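Local coordinates for racemase (Pseudovibrio sp. JE062, PDB 3MKC), which belongs to the mandelate racemase and muconate lactonizing enzyme family of the enolase superfamily, at residues A[43-51]-A[315-323]; A[98-106]-A[265-273]. All coordinates share one frame; numbering follows the deposited sequence.

How the contacts relate
Both contacts fasten the N-terminal domain of an enolase-superfamily protein to its TIM-barrel domain, and their centres lie about 16 Å apart. Along the chain the order is 43-51, 98-106, 265-273 and 315-323, so the outer pair makes contact 1 and the inner pair contact 2. Contact 1 sets strand 43-48 of the three-stranded antiparallel sheet against the start of helix 319-331; contact 2 brings the start of helix 102-122 to helix 268-277. The two meet at F105, which packs on A48, D49 and G50. Helix 102-122 also reaches contact 1 through M112, beside I320 and T321. The two contacts are thus neighbouring parts of one domain interface, although its pieces are remote in sequence.

Contact 1: residues A[43-51]-A[315-323]; sequences YGLGEADGS and NWKTGITSA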
loop_
_atom_site.group_PDB
_atom_site.type_symbol
_atom_site.label_atom_id
_atom_site.label_comp_id
_atom_site.label_asym_id
_atom_site.label_seq_id
_atom_site.Cartn_x
_atom_site.Cartn_y
_atom_site.Cartn_z
ATOM N N TYR A 43 -5.574 -16.942 14.924
ATOM C CA TYR A 43 -4.969 -16.671 13.625
ATOM C C TYR A 43 -4.835 -15.190 13.283
ATOM O O TYR A 43 -5.487 -14.329 13.881
ATOM C CB TYR A 43 -5.753 -17.393 12.521
ATOM C CG TYR A 43 -7.195 -16.966 12.389
ATOM C CD1 TYR A 43 -7.530 -15.763 11.771
ATOM C CD2 TYR A 43 -8.232 -17.769 12.877
ATOM C CE1 TYR A 43 -8.859 -15.368 11.635
ATOM C CE2 TYR A 43 -9.565 -17.382 12.749
ATOM C CZ TYR A 43 -9.871 -16.182 12.123
ATOM O OH TYR A 43 -11.182 -15.801 11.948
ATOM N N GLY A 44 -3.954 -14.917 12.326
ATOM C CA GLY A 44 -3.705 -13.567 11.865
ATOM C C GLY A 44 -3.949 -13.529 10.369
ATOM O O GLY A 44 -3.688 -14.509 9.661
ATOM N N LEU A 45 -4.437 -12.396 9.884
ATOM C CA LEU A 45 -4.748 -12.237 8.476
ATOM C C LEU A 45 -3.893 -11.183 7.791
ATOM O O LEU A 45 -3.679 -10.099 8.326
ATOM C CB LEU A 45 -6.220 -11.855 8.315
ATOM C CG LEU A 45 -7.227 -12.872 8.853
ATOM C CD1 LEU A 45 -8.606 -12.249 8.924
ATOM C CD2 LEU A 45 -7.226 -14.098 7.956
ATOM N N GLY A 46 -3.415 -11.524 6.601
ATOM C CA GLY A 46 -2.615 -10.608 5.811
ATOM C C GLY A 46 -2.990 -10.893 4.376
ATOM O O GLY A 46 -3.850 -11.730 4.126
ATOM N N GLU A 47 -2.391 -10.197 3.421
ATOM C CA GLU A 47 -2.698 -10.495 2.035
ATOM C C GLU A 47 -1.508 -10.146 1.155
ATOM O O GLU A 47 -0.729 -9.241 1.474
ATOM C CB GLU A 47 -3.976 -9.774 1.577
ATOM C CG GLU A 47 -3.860 -8.292 1.335
ATOM C CD GLU A 47 -5.195 -7.669 0.959
ATOM O OE1 GLU A 47 -6.072 -8.388 0.436
ATOM O OE2 GLU A 47 -5.366 -6.455 1.178
ATOM N N ALA A 48 -1.362 -10.899 0.070
ATOM C CA ALA A 48 -0.262 -10.719 -0.867
ATOM C C ALA A 48 -0.742 -10.299 -2.249
ATOM O O ALA A 48 -1.816 -10.707 -2.697
ATOM C CB ALA A 48 0.533 -12.018 -0.968
ATOM N N ASP A 49 0.061 -9.482 -2.927
ATOM C CA ASP A 49 -0.282 -9.025 -4.269
ATOM C C ASP A 49 0.161 -10.105 -5.264
ATOM O O ASP A 49 0.789 -11.091 -4.869
ATOM C CB ASP A 49 0.430 -7.701 -4.556
ATOM C CG ASP A 49 -0.164 -6.958 -5.734
ATOM O OD1 ASP A 49 -1.334 -7.218 -6.090
ATOM O OD2 ASP A 49 0.537 -6.099 -6.297
ATOM N N GLY A 50 -0.182 -9.916 -6.537
ATOM C CA GLY A 50 0.189 -10.867 -7.576
ATOM C C GLY A 50 -0.931 -11.797 -8.017
ATOM O O GLY A 50 -1.949 -11.930 -7.331
ATOM N N SER A 51 -0.752 -12.442 -9.165
ATOM C CA SER A 51 -1.759 -13.374 -9.665
ATOM C C SER A 51 -1.971 -14.429 -8.584
ATOM O O SER A 51 -1.043 -15.139 -8.206
ATOM C CB SER A 51 -1.277 -14.030 -10.958
ATOM O OG SER A 51 -1.159 -13.076 -11.998
ATOM N N ASN A 315 -1.652 1.583 -1.701
ATOM C CA ASN A 315 -2.681 0.774 -1.076
ATOM C C ASN A 315 -3.911 0.659 -1.967
ATOM O O ASN A 315 -4.700 1.598 -2.081
ATOM C CB ASN A 315 -3.058 1.371 0.284
ATOM C CG ASN A 315 -4.286 0.714 0.893
ATOM O OD1 ASN A 315 -4.642 -0.406 0.536
ATOM N ND2 ASN A 315 -4.929 1.408 1.827
ATOM N N TRP A 316 -4.046 -0.497 -2.609
ATOM C CA TRP A 316 -5.179 -0.773 -3.478
ATOM C C TRP A 316 -5.460 -2.271 -3.523
ATOM O O TRP A 316 -5.219 -2.933 -4.532
ATOM C CB TRP A 316 -4.923 -0.242 -4.892
ATOM C CG TRP A 316 -6.150 -0.277 -5.746
ATOM C CD1 TRP A 316 -6.569 -1.305 -6.547
ATOM C CD2 TRP A 316 -7.165 0.731 -5.821
ATOM N NE1 TRP A 316 -7.786 -0.999 -7.113
ATOM C CE2 TRP A 316 -8.175 0.244 -6.683
ATOM C CE3 TRP A 316 -7.320 1.997 -5.241
ATOM C CZ2 TRP A 316 -9.329 0.980 -6.980
ATOM C CZ3 TRP A 316 -8.471 2.733 -5.535
ATOM C CH2 TRP A 316 -9.460 2.218 -6.399
ATOM N N LYS A 317 -5.951 -2.799 -2.407
ATOM C CA LYS A 317 -6.294 -4.212 -2.295
ATOM C C LYS A 317 -7.632 -4.312 -1.573
ATOM O O LYS A 317 -8.604 -3.692 -1.993
ATOM C CB LYS A 317 -5.232 -4.985 -1.510
ATOM C CG LYS A 317 -4.212 -5.737 -2.349
ATOM C CD LYS A 317 -4.847 -6.632 -3.410
ATOM C CE LYS A 317 -3.815 -7.606 -3.955
ATOM N NZ LYS A 317 -4.198 -8.238 -5.245
ATOM N N THR A 318 -7.674 -5.073 -0.483
ATOM C CA THR A 318 -8.919 -5.233 0.266
ATOM C C THR A 318 -8.866 -4.567 1.630
ATOM O O THR A 318 -7.961 -3.782 1.914
ATOM C CB THR A 318 -9.277 -6.719 0.463
ATOM O OG1 THR A 318 -8.436 -7.294 1.468
ATOM C CG2 THR A 318 -9.103 -7.480 -0.840
ATOM N N GLY A 319 -9.845 -4.885 2.472
ATOM C CA GLY A 319 -9.893 -4.304 3.799
ATOM C C GLY A 319 -8.734 -4.743 4.674
ATOM O O GLY A 319 -8.439 -4.113 5.688
ATOM N N ILE A 320 -8.071 -5.829 4.288
ATOM C CA ILE A 320 -6.944 -6.325 5.066
ATOM C C ILE A 320 -5.780 -5.334 5.019
ATOM O O ILE A 320 -5.185 -5.003 6.046
ATOM C CB ILE A 320 -6.469 -7.692 4.542
ATOM C CG1 ILE A 320 -7.616 -8.710 4.642
ATOM C CG2 ILE A 320 -5.275 -8.172 5.351
ATOM C CD1 ILE A 320 -7.243 -10.110 4.178
ATOM N N THR A 321 -5.458 -4.862 3.822
ATOM C CA THR A 321 -4.371 -3.907 3.667
ATOM C C THR A 321 -4.782 -2.525 4.186
ATOM O O THR A 321 -3.961 -1.802 4.753
ATOM C CB THR A 321 -3.923 -3.820 2.193
ATOM O OG1 THR A 321 -3.389 -5.089 1.792
ATOM C CG2 THR A 321 -2.855 -2.744 2.007
ATOM N N SER A 322 -6.049 -2.157 4.008
ATOM C CA SER A 322 -6.507 -0.859 4.504
ATOM C C SER A 322 -6.323 -0.786 6.019
ATOM O O SER A 322 -6.007 0.274 6.561
ATOM C CB SER A 322 -7.979 -0.624 4.150
ATOM O OG SER A 322 -8.128 -0.267 2.786
ATOM N N ALA A 323 -6.518 -1.911 6.703
ATOM C CA ALA A 323 -6.354 -1.946 8.148
ATOM C C ALA A 323 -4.881 -1.753 8.502
ATOM O O ALA A 323 -4.539 -0.976 9.402
ATOM C CB ALA A 323 -6.854 -3.276 8.704
HETATM O O HOH W 1 -3.199 -10.870 -5.139
#
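K317 reaches along strand 43-48, its chain bent at chi2 (-51°), and brings NZ to D49 OD1 in a weak salt bridge of 3.2 Å. The same ammonium group donates to a water that in turn donates to A48 O and G50 O, and N30 O takes a further bond from it; D49 has its stronger partner in R290. Nearer the backbone, K317 CB lies 3.1 Å from E47 OE2. At T318 the carboxylate of E47 is gripped twice: OG1 donates to OE1 over 2.8 Å, and the backbone N donates to OE2 over 3.2 Å, both on the syn side, OG1 tilted well out of the plane (34°) and N closer to it. T318 OG1 also accepts from I320 N, the N-cap bond of helix 319-331. I320 then lays CG2 on G46 CA at 3.6 Å. T321 OG1 gives E47 OE2 a bond modelled at 2.5 Å, a length to be read with caution, and T321 N adds a weak one; N289 ND2 also bonds T321 OG1. E47 gets there with CG set between its own N and carbonyl carbon (chi1 74°) and the rest extended. With T31 OG1 also on OE1, the buried carboxylate has both oxygens multiply bonded at the N-terminal end of a helix, a setting that would probably favour its ionised form.

Contact 2: residues A[98-106]-A[265-273]; sequences GMRGLGMFA and MSTTRFEAE
The contact belongs to the seam between the N-terminal domain and the barrel of an enolase-superfamily fold, where T267, in the loop before helix 268-277, with T268, F270 and E271, receives R100, M104 and F105 from the turn and first residues of helix 102-122. In R100 a bend at chi2 (-72°) turns the guanidinium toward T268 and F270. T268 OG1 lies over one face of that group, 3.5 Å above its plane, while E271 OE2 sits at the edge and makes a long salt bridge of 3.9 Å to R100 NE. F270 flanks the end of the arginine: R100 NH2 is 3.3 Å from F270 CB, and the guanidinium and ring planes differ by 24°, although the approach to the ring is oblique. R100 NH1 turns back to M99 O in a nearly straight bond (170°), meeting the oxygen from above the carbonyl plane, and has Y91 OH as a weak second partner.

Deeper in, T267 is the wedge. Its CG2 touches the edge of the F105 ring, 3.8 Å from CE1, while its CB rests against M104 CB. The selenomethionine M104, curled at both chi2 and chi3, brings CE to 3.9 Å from T268 CG2; W87 and Y91 of helix 83-93 also touch it. A water joins the polar groups, 2.7 Å from T267 OG1, donating to E271 OE2 and accepting from G101 N. The other carboxylate oxygen, E271 OE1, receives T267 N over 3.0 Å from above the carboxylate plane, a bond that ties the glutamate to the loop before its helix. The contact is part of the bidomain fold of this superfamily, an alpha+beta N-terminal (capping) domain set against a TIM-type barrel.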
loop_
_atom_site.group_PDB
_atom_site.type_symbol
_atom_site.label_atom_id
_atom_site.label_comp_id
_atom_site.label_asym_id
_atom_site.label_seq_id
_atom_site.Cartn_x
_atom_site.Cartn_y
_atom_site.Cartn_z
ATOM N N GLY A 98 13.237 -15.425 -4.289
ATOM C CA GLY A 98 12.325 -14.505 -3.631
ATOM C C GLY A 98 12.888 -13.193 -3.118
ATOM O O GLY A 98 12.208 -12.488 -2.376
HETATM N N MSE A 99 14.106 -12.839 -3.516
HETATM C CA MSE A 99 14.703 -11.592 -3.038
HETATM C C MSE A 99 14.019 -10.355 -3.575
HETATM O O MSE A 99 14.087 -9.294 -2.963
HETATM C CB MSE A 99 16.179 -11.517 -3.405
HETATM C CG MSE A 99 17.074 -12.310 -2.485
HETATM SE SE MSE A 99 18.903 -11.881 -2.781
HETATM C CE MSE A 99 19.037 -12.572 -4.555
ATOM N N ARG A 100 13.394 -10.491 -4.738
ATOM C CA ARG A 100 12.688 -9.384 -5.371
ATOM C C ARG A 100 11.498 -9.973 -6.116
ATOM O O ARG A 100 11.357 -11.193 -6.213
ATOM C CB ARG A 100 13.591 -8.667 -6.382
ATOM C CG ARG A 100 14.930 -8.161 -5.830
ATOM C CD ARG A 100 14.776 -6.957 -4.920
ATOM N NE ARG A 100 16.076 -6.353 -4.629
ATOM C CZ ARG A 100 16.936 -6.798 -3.718
ATOM N NH1 ARG A 100 16.645 -7.856 -2.965
ATOM N NH2 ARG A 100 18.119 -6.207 -3.593
ATOM N N GLY A 101 10.637 -9.108 -6.636
ATOM C CA GLY A 101 9.500 -9.588 -7.402
ATOM C C GLY A 101 8.418 -10.370 -6.676
ATOM O O GLY A 101 8.168 -10.164 -5.489
ATOM N N LEU A 102 7.780 -11.275 -7.414
ATOM C CA LEU A 102 6.671 -12.085 -6.901
ATOM C C LEU A 102 6.893 -12.705 -5.529
ATOM O O LEU A 102 6.020 -12.642 -4.661
ATOM C CB LEU A 102 6.334 -13.204 -7.896
ATOM C CG LEU A 102 5.082 -14.021 -7.568
ATOM C CD1 LEU A 102 3.863 -13.315 -8.139
ATOM C CD2 LEU A 102 5.188 -15.418 -8.166
ATOM N N GLY A 103 8.049 -13.333 -5.347
ATOM C CA GLY A 103 8.344 -13.965 -4.077
ATOM C C GLY A 103 8.146 -13.041 -2.891
ATOM O O GLY A 103 7.681 -13.471 -1.836
HETATM N N MSE A 104 8.489 -11.770 -3.060
HETATM C CA MSE A 104 8.348 -10.808 -1.974
HETATM C C MSE A 104 6.890 -10.501 -1.655
HETATM O O MSE A 104 6.570 -10.140 -0.525
HETATM C CB MSE A 104 9.093 -9.507 -2.306
HETATM C CG MSE A 104 10.617 -9.619 -2.181
HETATM SE SE MSE A 104 11.267 -10.147 -0.439
HETATM C CE MSE A 104 10.498 -8.745 0.620
ATOM N N PHE A 105 6.003 -10.644 -2.638
ATOM C CA PHE A 105 4.593 -10.374 -2.368
ATOM C C PHE A 105 4.142 -11.419 -1.346
ATOM O O PHE A 105 3.430 -11.108 -0.394
ATOM C CB PHE A 105 3.726 -10.506 -3.630
ATOM C CG PHE A 105 4.180 -9.674 -4.800
ATOM C CD1 PHE A 105 5.176 -8.702 -4.669
ATOM C CD2 PHE A 105 3.611 -9.886 -6.057
ATOM C CE1 PHE A 105 5.595 -7.960 -5.775
ATOM C CE2 PHE A 105 4.025 -9.149 -7.167
ATOM C CZ PHE A 105 5.018 -8.184 -7.026
ATOM N N ALA A 106 4.578 -12.659 -1.545
ATOM C CA ALA A 106 4.220 -13.747 -0.646
ATOM C C ALA A 106 4.763 -13.505 0.761
ATOM O O ALA A 106 4.061 -13.703 1.752
ATOM C CB ALA A 106 4.753 -15.062 -1.191
HETATM N N MSE A 265 5.943 0.028 -7.599
HETATM C CA MSE A 265 6.016 -1.406 -7.889
HETATM C C MSE A 265 7.244 -2.129 -7.348
HETATM O O MSE A 265 7.437 -3.325 -7.597
HETATM C CB MSE A 265 5.944 -1.631 -9.403
HETATM C CG MSE A 265 4.730 -0.994 -10.079
HETATM SE SE MSE A 265 4.585 -1.449 -11.940
HETATM C CE MSE A 265 5.625 -0.039 -12.695
ATOM N N SER A 266 8.070 -1.407 -6.605
ATOM C CA SER A 266 9.308 -1.963 -6.052
ATOM C C SER A 266 9.109 -2.946 -4.901
ATOM O O SER A 266 8.004 -3.098 -4.379
ATOM C CB SER A 266 10.178 -0.826 -5.539
ATOM O OG SER A 266 9.560 -0.246 -4.400
ATOM N N THR A 267 10.197 -3.619 -4.522
ATOM C CA THR A 267 10.187 -4.538 -3.380
ATOM C C THR A 267 11.526 -4.413 -2.652
ATOM O O THR A 267 12.571 -4.214 -3.279
ATOM C CB THR A 267 9.967 -6.021 -3.785
ATOM O OG1 THR A 267 11.121 -6.512 -4.481
ATOM C CG2 THR A 267 8.718 -6.159 -4.654
ATOM N N THR A 268 11.454 -4.513 -1.327
ATOM C CA THR A 268 12.567 -4.424 -0.386
ATOM C C THR A 268 13.112 -3.028 -0.174
ATOM O O THR A 268 12.899 -2.121 -0.979
ATOM C CB THR A 268 13.760 -5.323 -0.760
ATOM O OG1 THR A 268 14.487 -4.726 -1.840
ATOM C CG2 THR A 268 13.279 -6.723 -1.155
ATOM N N ARG A 269 13.817 -2.874 0.937
ATOM C CA ARG A 269 14.414 -1.601 1.297
ATOM C C ARG A 269 15.607 -1.342 0.395
ATOM O O ARG A 269 16.109 -0.226 0.325
ATOM C CB ARG A 269 14.862 -1.638 2.760
ATOM C CG ARG A 269 15.797 -2.790 3.095
ATOM C CD ARG A 269 16.037 -2.857 4.599
ATOM N NE ARG A 269 17.040 -3.851 4.981
ATOM C CZ ARG A 269 16.864 -5.166 4.898
ATOM N NH1 ARG A 269 15.719 -5.655 4.446
ATOM N NH2 ARG A 269 17.836 -5.993 5.267
ATOM N N PHE A 270 16.064 -2.381 -0.296
ATOM C CA PHE A 270 17.218 -2.229 -1.180
ATOM C C PHE A 270 16.848 -1.426 -2.419
ATOM O O PHE A 270 17.622 -0.581 -2.886
ATOM C CB PHE A 270 17.750 -3.610 -1.559
ATOM C CG PHE A 270 18.092 -4.456 -0.363
ATOM C CD1 PHE A 270 19.018 -4.009 0.569
ATOM C CD2 PHE A 270 17.454 -5.669 -0.142
ATOM C CE1 PHE A 270 19.306 -4.754 1.709
ATOM C CE2 PHE A 270 17.733 -6.420 0.994
ATOM C CZ PHE A 270 18.657 -5.966 1.922
ATOM N N GLU A 271 15.671 -1.700 -2.969
ATOM C CA GLU A 271 15.227 -0.955 -4.136
ATOM C C GLU A 271 14.837 0.431 -3.657
ATOM O O GLU A 271 15.108 1.417 -4.329
ATOM C CB GLU A 271 14.027 -1.634 -4.817
ATOM C CG GLU A 271 14.426 -2.913 -5.539
ATOM C CD GLU A 271 13.353 -3.462 -6.455
ATOM O OE1 GLU A 271 12.275 -2.838 -6.586
ATOM O OE2 GLU A 271 13.601 -4.531 -7.056
ATOM N N ALA A 272 14.207 0.502 -2.489
ATOM C CA ALA A 272 13.806 1.798 -1.953
ATOM C C ALA A 272 15.015 2.719 -1.764
ATOM O O ALA A 272 14.951 3.901 -2.075
ATOM C CB ALA A 272 13.071 1.624 -0.622
ATOM N N GLU A 273 16.112 2.175 -1.251
ATOM C CA GLU A 273 17.300 2.985 -1.033
ATOM C C GLU A 273 17.793 3.570 -2.353
ATOM O O GLU A 273 18.211 4.724 -2.401
ATOM C CB GLU A 273 18.408 2.147 -0.383
ATOM C CG GLU A 273 19.693 2.915 -0.098
ATOM C CD GLU A 273 20.590 3.036 -1.320
ATOM O OE1 GLU A 273 20.764 2.020 -2.028
ATOM O OE2 GLU A 273 21.131 4.139 -1.569
HETATM O O HOH W 2 11.300 -6.065 -7.162
#